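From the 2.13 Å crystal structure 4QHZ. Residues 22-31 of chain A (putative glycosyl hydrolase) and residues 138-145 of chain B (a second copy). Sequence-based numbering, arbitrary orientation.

Chain A 22-31: MSEFYEPVPP
Chain B, residues 138-145: PTYVNGQT

Two irregular loops from two copies of the protein meet with A:Tyr26 CA 4.7 Å from B:Tyr140 CA, burying 494 Å² in all. Chain A is largely extended from A:Glu24 (phi/psi -119/110) to A:Pro30 (-65/139), interrupted at A:Tyr26 (-116/9) and by a cis peptide before A:Pro28. Chain B turns at B:Val141 (-71/-31) and B:Asn142 (-76/-2), closed by B:Gly143 N to B:Tyr140 O, 3.0 Å. An ideal CB on B:Gly143 would lie 2.3 Å from B:Tyr140 CE2.

The CA-to-CB bond of B:Asn142 points toward chain A, and with chi1 62° (p) and chi2 -37° both ends of its amide reach backbone atoms: ND2 donates to A:Ser23 O (2.9 Å), and OD1 accepts from A:Phe25 N (3.2 Å), both nearly linear. B:Val141 N donates to A:Phe25 O (2.8 Å, 142°). With chi1 m, B:Val141 sets CG1 3.8 Å from A:Pro30 CD and CG2 3.5 Å from A:Pro28 O.

B:Tyr140 (p, chi2 -92°) offers a ring face to A:Glu24 (m, t), whose CG makes a CH-pi contact 3.4 Å from the B:Tyr140 ring centroid, 6° off the normal; the extended chi2 (165°) carries the carboxylate on past the ring face, A:Glu24 CD lying 3.4 Å from B:Tyr140 CE1. A water links A:Glu24 OE2 and B:Tyr140 OH. The CA-to-CB bond of A:Tyr26 (m, chi2 85°) points away, but its ring comes back so that B:Tyr140 CB lies over one face, 4.0 Å from the A:Tyr26 ring centroid. Another water joins B:Gln144 NE2 (p, t) to A:Pro30 O.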

HETATM    1  N   MSE A  22     -27.092  14.428  -0.043  1.00 25.20           N
HETATM    2  CA  MSE A  22     -25.844  15.046  -0.502  1.00 25.03           C
HETATM    3  C   MSE A  22     -24.685  14.052  -0.590  1.00 24.22           C
HETATM    4  O   MSE A  22     -23.634  14.389  -1.139  1.00 23.87           O
HETATM    5  CB  MSE A  22     -25.496  16.194   0.433  1.00 26.21           C
HETATM    6  CG  MSE A  22     -26.485  17.339   0.244  1.00 27.69           C
HETATM    7 SE   MSE A  22     -26.287  18.619   1.715  0.75 30.50          SE
HETATM    8  CE  MSE A  22     -27.866  19.754   1.449  1.00 30.39           C
ATOM      9  N   SER A  23     -24.864  12.830  -0.077  1.00 21.94           N
ATOM     10  CA  SER A  23     -23.876  11.750  -0.253  1.00 21.08           C
ATOM     11  C   SER A  23     -24.450  10.569  -1.036  1.00 20.00           C
ATOM     12  O   SER A  23     -24.026   9.434  -0.852  1.00 18.85           O
ATOM     13  CB  SER A  23     -23.336  11.277   1.107  1.00 20.77           C
ATOM     14  OG  SER A  23     -24.381  10.832   1.954  1.00 22.01           O
ATOM     15  N   GLU A  24     -25.406  10.847  -1.920  1.00 21.51           N
ATOM     16  CA  GLU A  24     -26.027   9.817  -2.756  1.00 22.13           C
ATOM     17  C   GLU A  24     -25.789  10.130  -4.238  1.00 22.72           C
ATOM     18  O   GLU A  24     -26.352  11.085  -4.770  1.00 21.77           O
ATOM     19  CB  GLU A  24     -27.515   9.710  -2.424  1.00 23.28           C
ATOM     20  CG  GLU A  24     -27.742   9.083  -1.056  1.00 23.97           C
ATOM     21  CD  GLU A  24     -29.132   9.257  -0.478  1.00 24.50           C
ATOM     22  OE1 GLU A  24     -30.060   9.725  -1.174  1.00 24.93           O
ATOM     23  OE2 GLU A  24     -29.291   8.908   0.713  1.00 25.23           O
ATOM     24  N   PHE A  25     -24.947   9.317  -4.880  1.00 22.94           N
ATOM     25  CA  PHE A  25     -24.517   9.538  -6.270  1.00 25.05           C
ATOM     26  C   PHE A  25     -25.058   8.445  -7.175  1.00 24.36           C
ATOM     27  O   PHE A  25     -25.213   7.305  -6.741  1.00 25.42           O
ATOM     28  CB  PHE A  25     -22.987   9.608  -6.343  1.00 24.15           C
ATOM     29  CG  PHE A  25     -22.402  10.584  -5.366  1.00 26.11           C
ATOM     30  CD1 PHE A  25     -22.574  11.948  -5.553  1.00 29.18           C
ATOM     31  CD2 PHE A  25     -21.754  10.147  -4.230  1.00 27.38           C
ATOM     32  CE1 PHE A  25     -22.079  12.858  -4.637  1.00 30.17           C
ATOM     33  CE2 PHE A  25     -21.263  11.051  -3.306  1.00 28.37           C
ATOM     34  CZ  PHE A  25     -21.418  12.409  -3.513  1.00 28.70           C
ATOM     35  N   TYR A  26     -25.362   8.798  -8.419  1.00 25.24           N
ATOM     36  CA  TYR A  26     -26.039   7.879  -9.344  1.00 27.52           C
ATOM     37  C   TYR A  26     -25.175   7.501 -10.552  1.00 30.34           C
ATOM     38  O   TYR A  26     -25.643   6.842 -11.472  1.00 32.28           O
ATOM     39  CB  TYR A  26     -27.382   8.492  -9.765  1.00 28.24           C
ATOM     40  CG  TYR A  26     -28.310   8.590  -8.573  1.00 28.80           C
ATOM     41  CD1 TYR A  26     -28.255   9.682  -7.705  1.00 27.93           C
ATOM     42  CD2 TYR A  26     -29.190   7.557  -8.272  1.00 29.16           C
ATOM     43  CE1 TYR A  26     -29.078   9.755  -6.596  1.00 29.42           C
ATOM     44  CE2 TYR A  26     -30.016   7.616  -7.158  1.00 29.41           C
ATOM     45  CZ  TYR A  26     -29.952   8.713  -6.325  1.00 29.53           C
ATOM     46  OH  TYR A  26     -30.765   8.762  -5.228  1.00 30.65           O
ATOM     47  N   GLU A  27     -23.902   7.888 -10.504  1.00 32.74           N
ATOM     48  CA  GLU A  27     -22.904   7.509 -11.497  1.00 37.13           C
ATOM     49  C   GLU A  27     -21.536   7.526 -10.829  1.00 33.96           C
ATOM     50  O   GLU A  27     -21.340   8.257  -9.863  1.00 34.01           O
ATOM     51  CB  GLU A  27     -22.891   8.476 -12.681  1.00 44.70           C
ATOM     52  CG  GLU A  27     -23.200   9.912 -12.298  1.00 56.00           C
ATOM     53  CD  GLU A  27     -22.491  10.916 -13.180  1.00 64.43           C
ATOM     54  OE1 GLU A  27     -21.240  10.937 -13.160  1.00 69.06           O
ATOM     55  OE2 GLU A  27     -23.181  11.691 -13.881  1.00 71.17           O
ATOM     56  N   PRO A  28     -20.583   6.732 -11.337  1.00 30.42           N
ATOM     57  CA  PRO A  28     -20.705   5.798 -12.456  1.00 32.73           C
ATOM     58  C   PRO A  28     -21.459   4.517 -12.072  1.00 32.43           C
ATOM     59  O   PRO A  28     -21.272   3.984 -10.973  1.00 34.13           O
ATOM     60  CB  PRO A  28     -19.249   5.476 -12.800  1.00 33.92           C
ATOM     61  CG  PRO A  28     -18.509   5.672 -11.519  1.00 32.19           C
ATOM     62  CD  PRO A  28     -19.204   6.806 -10.829  1.00 30.79           C
ATOM     63  N   VAL A  29     -22.299   4.040 -12.986  1.00 30.74           N
ATOM     64  CA  VAL A  29     -23.112   2.853 -12.771  1.00 28.36           C
ATOM     65  C   VAL A  29     -22.265   1.600 -12.990  1.00 26.20           C
ATOM     66  O   VAL A  29     -21.695   1.431 -14.060  1.00 26.33           O
ATOM     67  CB  VAL A  29     -24.316   2.812 -13.729  1.00 28.39           C
ATOM     68  CG1 VAL A  29     -25.182   1.587 -13.459  1.00 27.02           C
ATOM     69  CG2 VAL A  29     -25.147   4.083 -13.601  1.00 30.77           C
ATOM     70  N   PRO A  30     -22.184   0.713 -11.984  1.00 25.82           N
ATOM     71  CA  PRO A  30     -21.439  -0.528 -12.194  1.00 25.25           C
ATOM     72  C   PRO A  30     -22.104  -1.398 -13.258  1.00 25.93           C
ATOM     73  O   PRO A  30     -23.334  -1.495 -13.278  1.00 24.71           O
ATOM     74  CB  PRO A  30     -21.503  -1.219 -10.829  1.00 24.91           C
ATOM     75  CG  PRO A  30     -21.790  -0.128  -9.853  1.00 25.16           C
ATOM     76  CD  PRO A  30     -22.647   0.848 -10.594  1.00 26.92           C
ATOM     77  N   PRO A  31     -21.301  -2.029 -14.135  1.00 25.34           N
ATOM     78  CA  PRO A  31     -21.887  -2.869 -15.180  1.00 24.74           C
ATOM     79  C   PRO A  31     -22.619  -4.069 -14.602  1.00 23.21           C
ATOM     80  O   PRO A  31     -22.184  -4.642 -13.599  1.00 21.00           O
ATOM     81  CB  PRO A  31     -20.672  -3.325 -16.008  1.00 25.33           C
ATOM     82  CG  PRO A  31     -19.492  -3.138 -15.123  1.00 26.33           C
ATOM     83  CD  PRO A  31     -19.828  -1.983 -14.218  1.00 24.41           C
TER
ATOM     84  N   PRO B 138     -32.704  -0.075  -9.560  1.00 28.44           N
ATOM     85  CA  PRO B 138     -31.684   0.964  -9.451  1.00 27.45           C
ATOM     86  C   PRO B 138     -31.707   1.672  -8.091  1.00 27.47           C
ATOM     87  O   PRO B 138     -32.750   1.745  -7.434  1.00 28.44           O
ATOM     88  CB  PRO B 138     -32.034   1.937 -10.586  1.00 28.14           C
ATOM     89  CG  PRO B 138     -33.455   1.673 -10.918  1.00 29.02           C
ATOM     90  CD  PRO B 138     -33.742   0.250 -10.556  1.00 29.67           C
ATOM     91  N   THR B 139     -30.550   2.176  -7.685  1.00 25.10           N
ATOM     92  CA  THR B 139     -30.416   2.970  -6.474  1.00 23.47           C
ATOM     93  C   THR B 139     -29.152   3.803  -6.623  1.00 24.06           C
ATOM     94  O   THR B 139     -28.517   3.787  -7.686  1.00 24.25           O
ATOM     95  CB  THR B 139     -30.358   2.076  -5.213  1.00 22.73           C
ATOM     96  OG1 THR B 139     -30.433   2.887  -4.035  1.00 20.46           O
ATOM     97  CG2 THR B 139     -29.080   1.238  -5.187  1.00 21.40           C
ATOM     98  N   TYR B 140     -28.792   4.553  -5.590  1.00 23.53           N
ATOM     99  CA  TYR B 140     -27.554   5.328  -5.670  1.00 22.85           C
ATOM    100  C   TYR B 140     -26.389   4.355  -5.640  1.00 21.65           C
ATOM    101  O   TYR B 140     -26.352   3.424  -4.822  1.00 20.37           O
ATOM    102  CB  TYR B 140     -27.446   6.425  -4.588  1.00 22.66           C
ATOM    103  CG  TYR B 140     -27.837   6.080  -3.168  1.00 21.48           C
ATOM    104  CD1 TYR B 140     -29.134   6.293  -2.713  1.00 22.95           C
ATOM    105  CD2 TYR B 140     -26.894   5.612  -2.258  1.00 21.81           C
ATOM    106  CE1 TYR B 140     -29.492   6.011  -1.403  1.00 23.08           C
ATOM    107  CE2 TYR B 140     -27.240   5.331  -0.945  1.00 21.86           C
ATOM    108  CZ  TYR B 140     -28.540   5.538  -0.525  1.00 23.36           C
ATOM    109  OH  TYR B 140     -28.886   5.268   0.770  1.00 25.08           O
ATOM    110  N   VAL B 141     -25.446   4.560  -6.561  1.00 21.60           N
ATOM    111  CA  VAL B 141     -24.452   3.524  -6.882  1.00 20.59           C
ATOM    112  C   VAL B 141     -23.440   3.314  -5.765  1.00 22.09           C
ATOM    113  O   VAL B 141     -22.936   2.204  -5.587  1.00 24.71           O
ATOM    114  CB  VAL B 141     -23.708   3.811  -8.216  1.00 20.75           C
ATOM    115  CG1 VAL B 141     -24.695   3.795  -9.374  1.00 20.73           C
ATOM    116  CG2 VAL B 141     -22.934   5.127  -8.174  1.00 20.24           C
ATOM    117  N   ASN B 142     -23.144   4.368  -5.011  1.00 22.55           N
ATOM    118  CA  ASN B 142     -22.238   4.248  -3.870  1.00 21.57           C
ATOM    119  C   ASN B 142     -22.903   3.588  -2.662  1.00 20.24           C
ATOM    120  O   ASN B 142     -22.251   3.383  -1.640  1.00 19.38           O
ATOM    121  CB  ASN B 142     -21.630   5.616  -3.480  1.00 21.39           C
ATOM    122  CG  ASN B 142     -22.671   6.627  -3.045  1.00 21.52           C
ATOM    123  OD1 ASN B 142     -23.778   6.683  -3.595  1.00 23.63           O
ATOM    124  ND2 ASN B 142     -22.315   7.457  -2.074  1.00 20.85           N
ATOM    125  N   GLY B 143     -24.186   3.253  -2.778  1.00 20.74           N
ATOM    126  CA  GLY B 143     -24.885   2.512  -1.730  1.00 20.55           C
ATOM    127  C   GLY B 143     -25.589   1.257  -2.213  1.00 20.61           C
ATOM    128  O   GLY B 143     -26.454   0.726  -1.515  1.00 20.46           O
ATOM    129  N   GLN B 144     -25.233   0.772  -3.400  1.00 20.97           N
ATOM    130  CA  GLN B 144     -25.866  -0.434  -3.922  1.00 21.20           C
ATOM    131  C   GLN B 144     -25.151  -1.683  -3.402  1.00 20.24           C
ATOM    132  O   GLN B 144     -24.200  -1.593  -2.619  1.00 20.36           O
ATOM    133  CB  GLN B 144     -25.941  -0.391  -5.454  1.00 22.81           C
ATOM    134  CG  GLN B 144     -24.675  -0.745  -6.212  1.00 22.86           C
ATOM    135  CD  GLN B 144     -24.879  -0.607  -7.712  1.00 23.36           C
ATOM    136  OE1 GLN B 144     -25.204   0.472  -8.199  1.00 24.11           O
ATOM    137  NE2 GLN B 144     -24.683  -1.698  -8.449  1.00 24.74           N
ATOM    138  N   THR B 145     -25.623  -2.849  -3.831  1.00 19.90           N
ATOM    139  CA  THR B 145     -25.130  -4.131  -3.336  1.00 18.84           C
ATOM    140  C   THR B 145     -23.615  -4.260  -3.459  1.00 18.52           C
ATOM    141  O   THR B 145     -23.048  -3.996  -4.515  1.00 18.80           O
ATOM    142  CB  THR B 145     -25.782  -5.288  -4.108  1.00 20.37           C
ATOM    143  OG1 THR B 145     -27.205  -5.106  -4.118  1.00 20.76           O
ATOM    144  CG2 THR B 145     -25.430  -6.627  -3.466  1.00 20.85           C
TER
HETATM  145  O   HOH W   1     -31.247   6.481   1.663  1.00 24.85           O
HETATM  146  O   HOH W   2     -25.402  -1.720 -11.313  1.00 23.32           O